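Local coordinates for protein polyphosphate kinase (Porphyromonas gingivalis, PDB 2O8R) that probably catalyses the reversible transfer of the terminal phosphate of ATP onto a growing polyphosphate chain, at residues 116-121 / 203-208; 507-512 / 629-634; 598-603 / 611-616. The protein carries 3 engineered substitutions. All blocks are in the same frame, centred on the assembly; numbering follows the deposited sequence.

Interaction 1 (116-121 / 203-208). With SO4 (sulfate ion), chain J; SO4 (sulfate ion), chain H.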
loop_
_atom_site.group_PDB
_atom_site.type_symbol
_atom_site.label_atom_id
_atom_site.label_comp_id
_atom_site.label_asym_id
_atom_site.label_seq_id
_atom_site.Cartn_x
_atom_site.Cartn_y
_atom_site.Cartn_z
ATOM N N ARG A 116 27.632 3.720 12.516
ATOM C CA ARG A 116 28.637 3.205 11.601
ATOM C C ARG A 116 27.957 2.502 10.448
ATOM O O ARG A 116 27.391 1.413 10.592
ATOM C CB ARG A 116 29.652 2.313 12.311
ATOM C CG ARG A 116 30.997 2.253 11.595
ATOM C CD ARG A 116 32.160 2.483 12.562
ATOM N NE ARG A 116 32.933 1.276 12.823
ATOM C CZ ARG A 116 33.975 0.885 12.095
ATOM N NH1 ARG A 116 34.373 1.606 11.053
ATOM N NH2 ARG A 116 34.621 -0.231 12.403
ATOM N N LEU A 117 27.959 3.177 9.307
ATOM C CA LEU A 117 27.453 2.584 8.099
ATOM C C LEU A 117 28.674 1.985 7.473
ATOM O O LEU A 117 29.547 2.701 6.990
ATOM C CB LEU A 117 26.826 3.633 7.181
ATOM C CG LEU A 117 26.322 3.086 5.833
ATOM C CD1 LEU A 117 25.465 1.836 6.014
ATOM C CD2 LEU A 117 25.551 4.136 5.062
ATOM N N ARG A 118 28.757 0.667 7.509
ATOM C CA ARG A 118 29.973 0.014 7.082
ATOM C C ARG A 118 30.096 0.005 5.583
ATOM O O ARG A 118 29.137 -0.252 4.848
ATOM C CB ARG A 118 30.116 -1.389 7.680
ATOM C CG ARG A 118 30.833 -1.375 9.030
ATOM C CD ARG A 118 31.598 -2.667 9.280
ATOM N NE ARG A 118 30.851 -3.552 10.161
ATOM C CZ ARG A 118 31.063 -3.649 11.466
ATOM N NH1 ARG A 118 32.009 -2.927 12.044
ATOM N NH2 ARG A 118 30.331 -4.468 12.194
ATOM N N THR A 119 31.298 0.309 5.134
ATOM C CA THR A 119 31.568 0.428 3.726
ATOM C C THR A 119 32.504 -0.714 3.302
ATOM O O THR A 119 32.671 -0.990 2.112
ATOM C CB THR A 119 32.126 1.824 3.445
ATOM O OG1 THR A 119 31.546 2.349 2.248
ATOM C CG2 THR A 119 33.637 1.812 3.363
ATOM N N HIS A 120 33.079 -1.387 4.304
ATOM C CA HIS A 120 33.847 -2.624 4.126
ATOM C C HIS A 120 33.262 -3.738 4.996
ATOM O O HIS A 120 32.310 -3.499 5.758
ATOM C CB HIS A 120 35.314 -2.398 4.476
ATOM C CG HIS A 120 35.923 -1.217 3.782
ATOM N ND1 HIS A 120 36.510 -0.172 4.464
ATOM C CD2 HIS A 120 36.027 -0.913 2.466
ATOM C CE1 HIS A 120 36.958 0.721 3.599
ATOM N NE2 HIS A 120 36.675 0.297 2.380
ATOM N N ALA A 121 33.823 -4.948 4.891
ATOM C CA ALA A 121 33.272 -6.128 5.603
ATOM C C ALA A 121 33.751 -6.169 7.040
ATOM O O ALA A 121 34.904 -5.839 7.300
ATOM C CB ALA A 121 33.645 -7.410 4.890
ATOM N N PHE A 203 28.961 2.238 18.688
ATOM C CA PHE A 203 28.119 2.548 17.542
ATOM C C PHE A 203 26.907 1.642 17.403
ATOM O O PHE A 203 26.833 0.540 17.979
ATOM C CB PHE A 203 28.910 2.417 16.223
ATOM C CG PHE A 203 30.227 3.134 16.212
ATOM C CD1 PHE A 203 30.282 4.525 16.174
ATOM C CD2 PHE A 203 31.415 2.417 16.223
ATOM C CE1 PHE A 203 31.503 5.193 16.161
ATOM C CE2 PHE A 203 32.644 3.072 16.208
ATOM C CZ PHE A 203 32.688 4.465 16.177
ATOM N N TYR A 204 25.961 2.138 16.616
ATOM C CA TYR A 204 24.997 1.316 15.915
ATOM C C TYR A 204 25.639 0.945 14.578
ATOM O O TYR A 204 26.354 1.756 13.976
ATOM C CB TYR A 204 23.717 2.099 15.690
ATOM C CG TYR A 204 22.875 2.222 16.928
ATOM C CD1 TYR A 204 21.867 1.306 17.184
ATOM C CD2 TYR A 204 23.069 3.257 17.832
ATOM C CE1 TYR A 204 21.086 1.402 18.313
ATOM C CE2 TYR A 204 22.285 3.365 18.973
ATOM C CZ TYR A 204 21.299 2.421 19.206
ATOM O OH TYR A 204 20.502 2.485 20.324
ATOM N N TYR A 205 25.400 -0.281 14.121
ATOM C CA TYR A 205 26.063 -0.772 12.931
ATOM C C TYR A 205 25.077 -1.016 11.816
ATOM O O TYR A 205 23.979 -1.528 12.055
ATOM C CB TYR A 205 26.842 -2.042 13.242
ATOM C CG TYR A 205 27.987 -1.782 14.183
ATOM C CD1 TYR A 205 29.229 -1.370 13.701
ATOM C CD2 TYR A 205 27.821 -1.917 15.562
ATOM C CE1 TYR A 205 30.281 -1.112 14.568
ATOM C CE2 TYR A 205 28.860 -1.667 16.429
ATOM C CZ TYR A 205 30.087 -1.265 15.930
ATOM O OH TYR A 205 31.112 -1.020 16.807
ATOM N N TYR A 206 25.458 -0.630 10.597
ATOM C CA TYR A 206 24.647 -0.947 9.436
ATOM C C TYR A 206 25.487 -1.437 8.277
ATOM O O TYR A 206 26.646 -1.054 8.117
ATOM C CB TYR A 206 23.813 0.258 9.014
ATOM C CG TYR A 206 22.874 0.715 10.086
ATOM C CD1 TYR A 206 21.674 0.046 10.311
ATOM C CD2 TYR A 206 23.187 1.809 10.892
ATOM C CE1 TYR A 206 20.800 0.456 11.298
ATOM C CE2 TYR A 206 22.320 2.229 11.892
ATOM C CZ TYR A 206 21.127 1.542 12.089
ATOM O OH TYR A 206 20.259 1.937 13.073
ATOM N N SER A 207 24.883 -2.286 7.462
ATOM C CA SER A 207 25.548 -2.813 6.288
ATOM C C SER A 207 24.612 -2.714 5.120
ATOM O O SER A 207 23.403 -2.896 5.287
ATOM C CB SER A 207 25.880 -4.278 6.502
ATOM O OG SER A 207 26.928 -4.416 7.427
ATOM N N PHE A 208 25.172 -2.423 3.946
ATOM C CA PHE A 208 24.447 -2.565 2.677
ATOM C C PHE A 208 24.165 -4.043 2.453
ATOM O O PHE A 208 25.022 -4.901 2.697
ATOM C CB PHE A 208 25.277 -2.061 1.490
ATOM C CG PHE A 208 25.473 -0.562 1.456
ATOM C CD1 PHE A 208 24.683 0.235 0.639
ATOM C CD2 PHE A 208 26.463 0.046 2.208
ATOM C CE1 PHE A 208 24.869 1.608 0.586
ATOM C CE2 PHE A 208 26.657 1.414 2.154
ATOM C CZ PHE A 208 25.858 2.197 1.343
HETATM S S SO4 J . 33.997 0.500 7.110
HETATM O O1 SO4 J . 34.426 0.719 8.489
HETATM O O2 SO4 J . 35.121 0.751 6.219
HETATM O O3 SO4 J . 33.544 -0.881 6.965
HETATM O O4 SO4 J . 32.924 1.428 6.775
HETATM S S SO4 H . 35.162 -3.473 12.146
HETATM O O1 SO4 H . 35.077 -2.799 13.442
HETATM O O2 SO4 H . 36.538 -3.425 11.663
HETATM O O3 SO4 H . 34.720 -4.864 12.286
HETATM O O4 SO4 H . 34.314 -2.788 11.177
#
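Arg116 reaches past Tyr205 and Phe203 before its guanidinium meets two sulfate ions, one at each terminal nitrogen. Its CB rests 4.0 Å from Tyr205 CD1. CG is anti to the backbone N (chi1 -155°), and the bend at chi2 then puts CD over one face of the Phe203 ring, offset toward the rim: CD lies 3.9 Å from the ring centroid and 21° off the normal, a CH-pi contact. NE stays 3.8 Å from Phe203 CE2. At the tip, NH2 makes a weak hydrogen bond to O1 of sulfate H, and NH1 lies close to O1 of sulfate J; both ions probably come from the crystallisation liquor. The backbones beneath form a parallel strand pair at the edge of a three-stranded mixed sheet, uniting the N-terminal and middle regions of the polyphosphate kinase. Backbone hydrogen bonds hold the pair: Arg116 N to Tyr204 O, Tyr206 N to Arg116 O and Arg118 N to Tyr206 O, each 2.8 Å. Arg118 shares the Arg116 side of the sheet, and Tyr205 CD1 lies 3.2 Å above its guanidinium plane. On the other side, Leu117 CD1 meets Tyr206 CB at 3.8 Å, while Phe102 and Leu107 of helix 83-112 also touch Leu117.

Interaction 2 (507-512 / 629-634)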
loop_
_atom_site.group_PDB
_atom_site.type_symbol
_atom_site.label_atom_id
_atom_site.label_comp_id
_atom_site.label_asym_id
_atom_site.label_seq_id
_atom_site.Cartn_x
_atom_site.Cartn_y
_atom_site.Cartn_z
ATOM N N SER A 507 -16.030 36.448 -13.133
ATOM C CA SER A 507 -15.985 37.770 -12.482
ATOM C C SER A 507 -14.611 38.140 -11.946
ATOM O O SER A 507 -14.143 39.258 -12.140
ATOM C CB SER A 507 -16.989 37.866 -11.326
ATOM O OG SER A 507 -18.283 37.467 -11.722
ATOM N N ARG A 508 -13.988 37.214 -11.229
ATOM C CA ARG A 508 -12.727 37.501 -10.556
ATOM C C ARG A 508 -11.725 36.400 -10.828
ATOM O O ARG A 508 -10.523 36.636 -10.809
ATOM C CB ARG A 508 -12.930 37.607 -9.050
ATOM C CG ARG A 508 -14.062 38.522 -8.613
ATOM C CD ARG A 508 -13.641 39.959 -8.635
ATOM N NE ARG A 508 -14.434 40.764 -7.717
ATOM C CZ ARG A 508 -14.057 41.954 -7.261
ATOM N NH1 ARG A 508 -12.893 42.471 -7.634
ATOM N NH2 ARG A 508 -14.841 42.622 -6.425
ATOM N N LEU A 509 -12.237 35.201 -11.084
ATOM C CA LEU A 509 -11.405 34.019 -11.275
ATOM C C LEU A 509 -10.639 34.052 -12.593
ATOM O O LEU A 509 -11.118 34.595 -13.579
ATOM C CB LEU A 509 -12.287 32.777 -11.231
ATOM C CG LEU A 509 -11.625 31.420 -11.056
ATOM C CD1 LEU A 509 -10.828 31.439 -9.764
ATOM C CD2 LEU A 509 -12.673 30.292 -11.092
ATOM N N LEU A 510 -9.450 33.468 -12.606
ATOM C CA LEU A 510 -8.698 33.322 -13.846
ATOM C C LEU A 510 -8.534 31.868 -14.221
ATOM O O LEU A 510 -7.894 31.112 -13.492
ATOM C CB LEU A 510 -7.311 33.920 -13.700
ATOM C CG LEU A 510 -7.233 35.382 -13.313
ATOM C CD1 LEU A 510 -5.785 35.813 -13.433
ATOM C CD2 LEU A 510 -8.121 36.187 -14.233
ATOM N N VAL A 511 -9.099 31.482 -15.360
ATOM C CA VAL A 511 -8.980 30.112 -15.861
ATOM C C VAL A 511 -8.168 30.042 -17.158
ATOM O O VAL A 511 -8.308 30.881 -18.041
ATOM C CB VAL A 511 -10.356 29.463 -16.058
ATOM C CG1 VAL A 511 -10.212 27.975 -16.332
ATOM C CG2 VAL A 511 -11.226 29.680 -14.815
ATOM N N ALA A 512 -7.299 29.046 -17.249
ATOM C CA ALA A 512 -6.434 28.879 -18.404
ATOM C C ALA A 512 -7.260 28.470 -19.616
ATOM O O ALA A 512 -8.257 27.764 -19.480
ATOM C CB ALA A 512 -5.355 27.840 -18.105
ATOM N N THR A 629 -6.149 27.327 -12.556
ATOM C CA THR A 629 -6.805 28.475 -11.937
ATOM C C THR A 629 -5.836 29.473 -11.329
ATOM O O THR A 629 -4.738 29.120 -10.890
ATOM C CB THR A 629 -7.797 28.071 -10.838
ATOM O OG1 THR A 629 -7.146 27.207 -9.887
ATOM C CG2 THR A 629 -8.998 27.388 -11.442
ATOM N N ALA A 630 -6.260 30.731 -11.315
ATOM C CA ALA A 630 -5.634 31.734 -10.476
ATOM C C ALA A 630 -6.735 32.574 -9.854
ATOM O O ALA A 630 -7.763 32.851 -10.485
ATOM C CB ALA A 630 -4.674 32.596 -11.272
ATOM N N CYS A 631 -6.517 32.971 -8.608
ATOM C CA CYS A 631 -7.529 33.678 -7.853
ATOM C C CYS A 631 -6.970 34.915 -7.156
ATOM O O CYS A 631 -5.913 34.846 -6.525
ATOM C CB CYS A 631 -8.111 32.748 -6.819
ATOM S SG CYS A 631 -9.659 33.303 -6.192
ATOM N N PRO A 632 -7.670 36.061 -7.299
ATOM C CA PRO A 632 -7.404 37.280 -6.552
ATOM C C PRO A 632 -7.676 37.092 -5.078
ATOM O O PRO A 632 -8.672 36.467 -4.702
ATOM C CB PRO A 632 -8.433 38.264 -7.111
ATOM C CG PRO A 632 -9.493 37.426 -7.658
ATOM C CD PRO A 632 -8.770 36.261 -8.251
ATOM N N VAL A 633 -6.783 37.625 -4.258
ATOM C CA VAL A 633 -6.987 37.678 -2.837
ATOM C C VAL A 633 -7.638 39.037 -2.587
ATOM O O VAL A 633 -6.972 40.065 -2.655
ATOM C CB VAL A 633 -5.644 37.571 -2.129
ATOM C CG1 VAL A 633 -5.813 37.579 -0.615
ATOM C CG2 VAL A 633 -4.932 36.321 -2.585
ATOM N N LEU A 634 -8.944 39.046 -2.336
ATOM C CA LEU A 634 -9.694 40.310 -2.205
ATOM C C LEU A 634 -9.572 41.013 -0.854
ATOM O O LEU A 634 -9.496 42.241 -0.788
ATOM C CB LEU A 634 -11.168 40.101 -2.539
ATOM C CG LEU A 634 -11.333 39.588 -3.969
ATOM C CD1 LEU A 634 -12.781 39.428 -4.290
ATOM C CD2 LEU A 634 -10.649 40.511 -4.984
#
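Leu510 and Ala630 face each other as an antiparallel hydrogen-bonded pair, where strand 510-511 forms one edge of the nine-stranded mixed sheet in the C-terminal region, a domain of the phospholipase D (PLD) type. Two backbone bonds close the pair: Leu510 N to Ala630 O at 2.8 Å and Ala630 N to Leu510 O at 2.7 Å, with N-H...O angles of 156° and 153°. Leu510 CB and Ala630 CB, on the same side of the sheet, are 3.8 Å apart. Both side chains also touch Trp601, on strand 600-603 of the same sheet.

Beyond the pair the strands diverge, as the CA-CA spacing shows: 4.8 Å between Leu510 and Ala630, but 6.7 Å between Arg508 and Pro632. Contacts there run from side chains to backbone oxygens as well as between side chains. Leu509 CD1 lies near both Ala630 O and Cys631 SG. Arg508 O sits against the pyrrolidine ring of Pro632, 3.1 Å from its CD, and Arg508 CB meets the same ring at CG; the ring's other side-chain neighbours include Phe612.

A second shell positions the incoming segment. Asp489 on helix 484-497 accepts hydrogen bonds from the backbone N atoms of Ser507, Arg508 and Leu509, while Asn515 bonds to Leu509 O and Val511 N. On the inner side, strand 610-614 pairs with 629-634 through backbone bonds of Cys631 with Ile613 and Val633 with Val611. The Thr629 side chain lies about 8 Å from that of His439, the predicted phosphohistidine residue, placing this end of the strand near the probable active site.

At the opposite end, Leu634 CD1 lies 4.0 Å above the Arg508 guanidinium plane, offset toward its rim.

Interaction 3 (598-603 / 611-616). With SO4 (sulfate ion), chain F.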
loop_
_atom_site.group_PDB
_atom_site.type_symbol
_atom_site.label_atom_id
_atom_site.label_comp_id
_atom_site.label_asym_id
_atom_site.label_seq_id
_atom_site.Cartn_x
_atom_site.Cartn_y
_atom_site.Cartn_z
ATOM N N SER A 598 4.183 26.869 -3.385
ATOM C CA SER A 598 3.228 27.950 -3.640
ATOM C C SER A 598 3.480 28.597 -4.994
ATOM O O SER A 598 4.632 28.717 -5.450
ATOM C CB SER A 598 3.317 29.026 -2.554
ATOM O OG SER A 598 2.794 28.563 -1.327
ATOM N N ARG A 599 2.392 28.999 -5.640
ATOM C CA ARG A 599 2.471 29.850 -6.823
ATOM C C ARG A 599 1.664 31.106 -6.543
ATOM O O ARG A 599 0.437 31.050 -6.392
ATOM C CB ARG A 599 1.947 29.116 -8.049
ATOM C CG ARG A 599 2.614 27.776 -8.279
ATOM C CD ARG A 599 1.651 26.804 -8.888
ATOM N NE ARG A 599 2.350 25.634 -9.388
ATOM C CZ ARG A 599 2.065 24.381 -9.054
ATOM N NH1 ARG A 599 1.068 24.119 -8.226
ATOM N NH2 ARG A 599 2.779 23.384 -9.568
ATOM N N ILE A 600 2.357 32.237 -6.444
ATOM C CA ILE A 600 1.742 33.487 -5.995
ATOM C C ILE A 600 2.216 34.669 -6.836
ATOM O O ILE A 600 3.400 34.765 -7.156
ATOM C CB ILE A 600 2.067 33.757 -4.508
ATOM C CG1 ILE A 600 1.342 32.748 -3.611
ATOM C CG2 ILE A 600 1.704 35.194 -4.128
ATOM C CD1 ILE A 600 1.646 32.880 -2.113
ATOM N N TRP A 601 1.298 35.558 -7.207
ATOM C CA TRP A 601 1.663 36.735 -8.004
ATOM C C TRP A 601 1.230 38.024 -7.312
ATOM O O TRP A 601 0.080 38.155 -6.897
ATOM C CB TRP A 601 1.050 36.703 -9.415
ATOM C CG TRP A 601 0.976 35.363 -10.111
ATOM C CD1 TRP A 601 1.870 34.320 -10.026
ATOM C CD2 TRP A 601 -0.029 34.947 -11.048
ATOM N NE1 TRP A 601 1.466 33.281 -10.832
ATOM C CE2 TRP A 601 0.303 33.636 -11.466
ATOM C CE3 TRP A 601 -1.183 35.550 -11.565
ATOM C CZ2 TRP A 601 -0.480 32.919 -12.362
ATOM C CZ3 TRP A 601 -1.961 34.834 -12.474
ATOM C CH2 TRP A 601 -1.602 33.539 -12.861
ATOM N N CYS A 602 2.160 38.969 -7.202
ATOM C CA CYS A 602 1.889 40.290 -6.650
ATOM C C CYS A 602 2.255 41.372 -7.633
ATOM O O CYS A 602 3.415 41.505 -8.025
ATOM C CB CYS A 602 2.694 40.515 -5.382
ATOM S SG CYS A 602 2.409 39.244 -4.199
ATOM N N PHE A 603 1.263 42.151 -8.025
ATOM C CA PHE A 603 1.508 43.316 -8.867
ATOM C C PHE A 603 1.282 44.594 -8.065
ATOM O O PHE A 603 0.199 44.797 -7.503
ATOM C CB PHE A 603 0.606 43.280 -10.093
ATOM C CG PHE A 603 0.785 42.045 -10.951
ATOM C CD1 PHE A 603 1.590 42.084 -12.081
ATOM C CD2 PHE A 603 0.130 40.853 -10.640
ATOM C CE1 PHE A 603 1.746 40.960 -12.882
ATOM C CE2 PHE A 603 0.282 39.732 -11.437
ATOM C CZ PHE A 603 1.094 39.785 -12.559
ATOM N N VAL A 611 -2.954 40.649 -5.438
ATOM C CA VAL A 611 -2.267 39.394 -5.191
ATOM C C VAL A 611 -3.063 38.211 -5.717
ATOM O O VAL A 611 -4.258 38.079 -5.436
ATOM C CB VAL A 611 -1.955 39.206 -3.707
ATOM C CG1 VAL A 611 -1.259 37.872 -3.468
ATOM C CG2 VAL A 611 -1.099 40.361 -3.208
ATOM N N PHE A 612 -2.398 37.357 -6.494
ATOM C CA PHE A 612 -3.038 36.143 -6.979
ATOM C C PHE A 612 -2.403 34.887 -6.418
ATOM O O PHE A 612 -1.193 34.825 -6.203
ATOM C CB PHE A 612 -3.020 36.089 -8.494
ATOM C CG PHE A 612 -3.848 37.146 -9.146
ATOM C CD1 PHE A 612 -5.168 36.891 -9.494
ATOM C CD2 PHE A 612 -3.310 38.396 -9.418
ATOM C CE1 PHE A 612 -5.938 37.866 -10.101
ATOM C CE2 PHE A 612 -4.070 39.372 -10.017
ATOM C CZ PHE A 612 -5.384 39.106 -10.361
ATOM N N ILE A 613 -3.252 33.893 -6.184
ATOM C CA ILE A 613 -2.857 32.555 -5.774
ATOM C C ILE A 613 -3.139 31.637 -6.961
ATOM O O ILE A 613 -4.260 31.657 -7.497
ATOM C CB ILE A 613 -3.682 32.132 -4.527
ATOM C CG1 ILE A 613 -2.968 32.574 -3.260
ATOM C CG2 ILE A 613 -3.949 30.631 -4.455
ATOM C CD1 ILE A 613 -3.818 32.404 -2.035
ATOM N N SER A 614 -2.140 30.861 -7.400
ATOM C CA SER A 614 -2.360 30.004 -8.575
ATOM C C SER A 614 -2.076 28.516 -8.452
ATOM O O SER A 614 -1.320 28.067 -7.593
ATOM C CB SER A 614 -1.621 30.542 -9.797
ATOM O OG SER A 614 -2.099 29.882 -10.963
ATOM N N SER A 615 -2.703 27.762 -9.349
ATOM C CA SER A 615 -2.417 26.346 -9.535
ATOM C C SER A 615 -1.328 26.150 -10.580
ATOM O O SER A 615 -0.705 25.098 -10.639
ATOM C CB SER A 615 -3.679 25.600 -9.972
ATOM O OG SER A 615 -4.023 25.941 -11.300
ATOM N N ALA A 616 -1.089 27.172 -11.393
ATOM C CA ALA A 616 -0.141 27.062 -12.499
ATOM C C ALA A 616 1.214 27.702 -12.228
ATOM O O ALA A 616 1.296 28.764 -11.611
ATOM C CB ALA A 616 -0.742 27.664 -13.759
HETATM S S SO4 F . 1.758 19.939 -9.021
HETATM O O1 SO4 F . 2.573 19.652 -7.843
HETATM O O2 SO4 F . 2.602 19.841 -10.222
HETATM O O3 SO4 F . 0.666 18.971 -9.104
HETATM O O4 SO4 F . 1.142 21.256 -8.880
#
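Oxygen O4 of a bound sulfate is gripped by both terminal nitrogens of Arg599, the residue whose side chain runs past Ser615 and Ala616: NH1 reaches it at 2.9 Å and NH2 at 2.8 Å. The ion meets the guanidinium at its edge, whereas Ser615 O lies 2.9 Å above one face, an approach that makes no hydrogen bond. Asp617 holds NE by a salt bridge, helping to fix the group's rotation.

Behind it, strands 600-603 and 610-614 form an antiparallel beta hairpin. Trp601 and Phe612 are a hydrogen-bonded pair, joined by Trp601 N to Phe612 O and Phe612 N to Trp601 O; Ser614 N bonds to Arg599 O at 2.8 Å. Trp601 CE3 lies 3.6 Å from Phe612 CB, with the six-membered ring and the phenyl plane inclined at 44°. The far rim of the indole reaches Ser614 CB through CZ2. On the other side of the hairpin, Cys602 SG meets Val611 CG2, and Ile600 CG2 lies near Val611 CG1.

Ser614 OG closes an ST turn by accepting from Ala616 N at 2.9 Å, and it also bonds to Thr629 O.

His597 NE2, of a predicted ATP-binding residue, bonds to the same sulfate, and Arg599 lies close to the predicted phosphohistidine His439; the ion, probably from the crystallisation liquor, is therefore consistent with an anion site suited to phosphate.

Interaction 1 closes first along the chain and stands apart, its centre 54 Å from that of interaction 2 and 47 Å from that of interaction 3, on the opposite side of the chain's centre. It belongs to the small sheet 115-118/204-208/192-195. Interactions 2 and 3 share the nine-stranded sheet of the C-terminal region: strands 510-511, 629-632, 610-614 and 600-603 are consecutive in it, and the centres lie 9 Å apart. The hairpin of interaction 3 is nested inside the loop closed by interaction 2. Interaction 2 thus brings residues over 100 positions apart together at the sheet edge, next to this local hairpin and close to the predicted phosphohistidine, while interaction 1 ties together the remote N-terminal and middle regions.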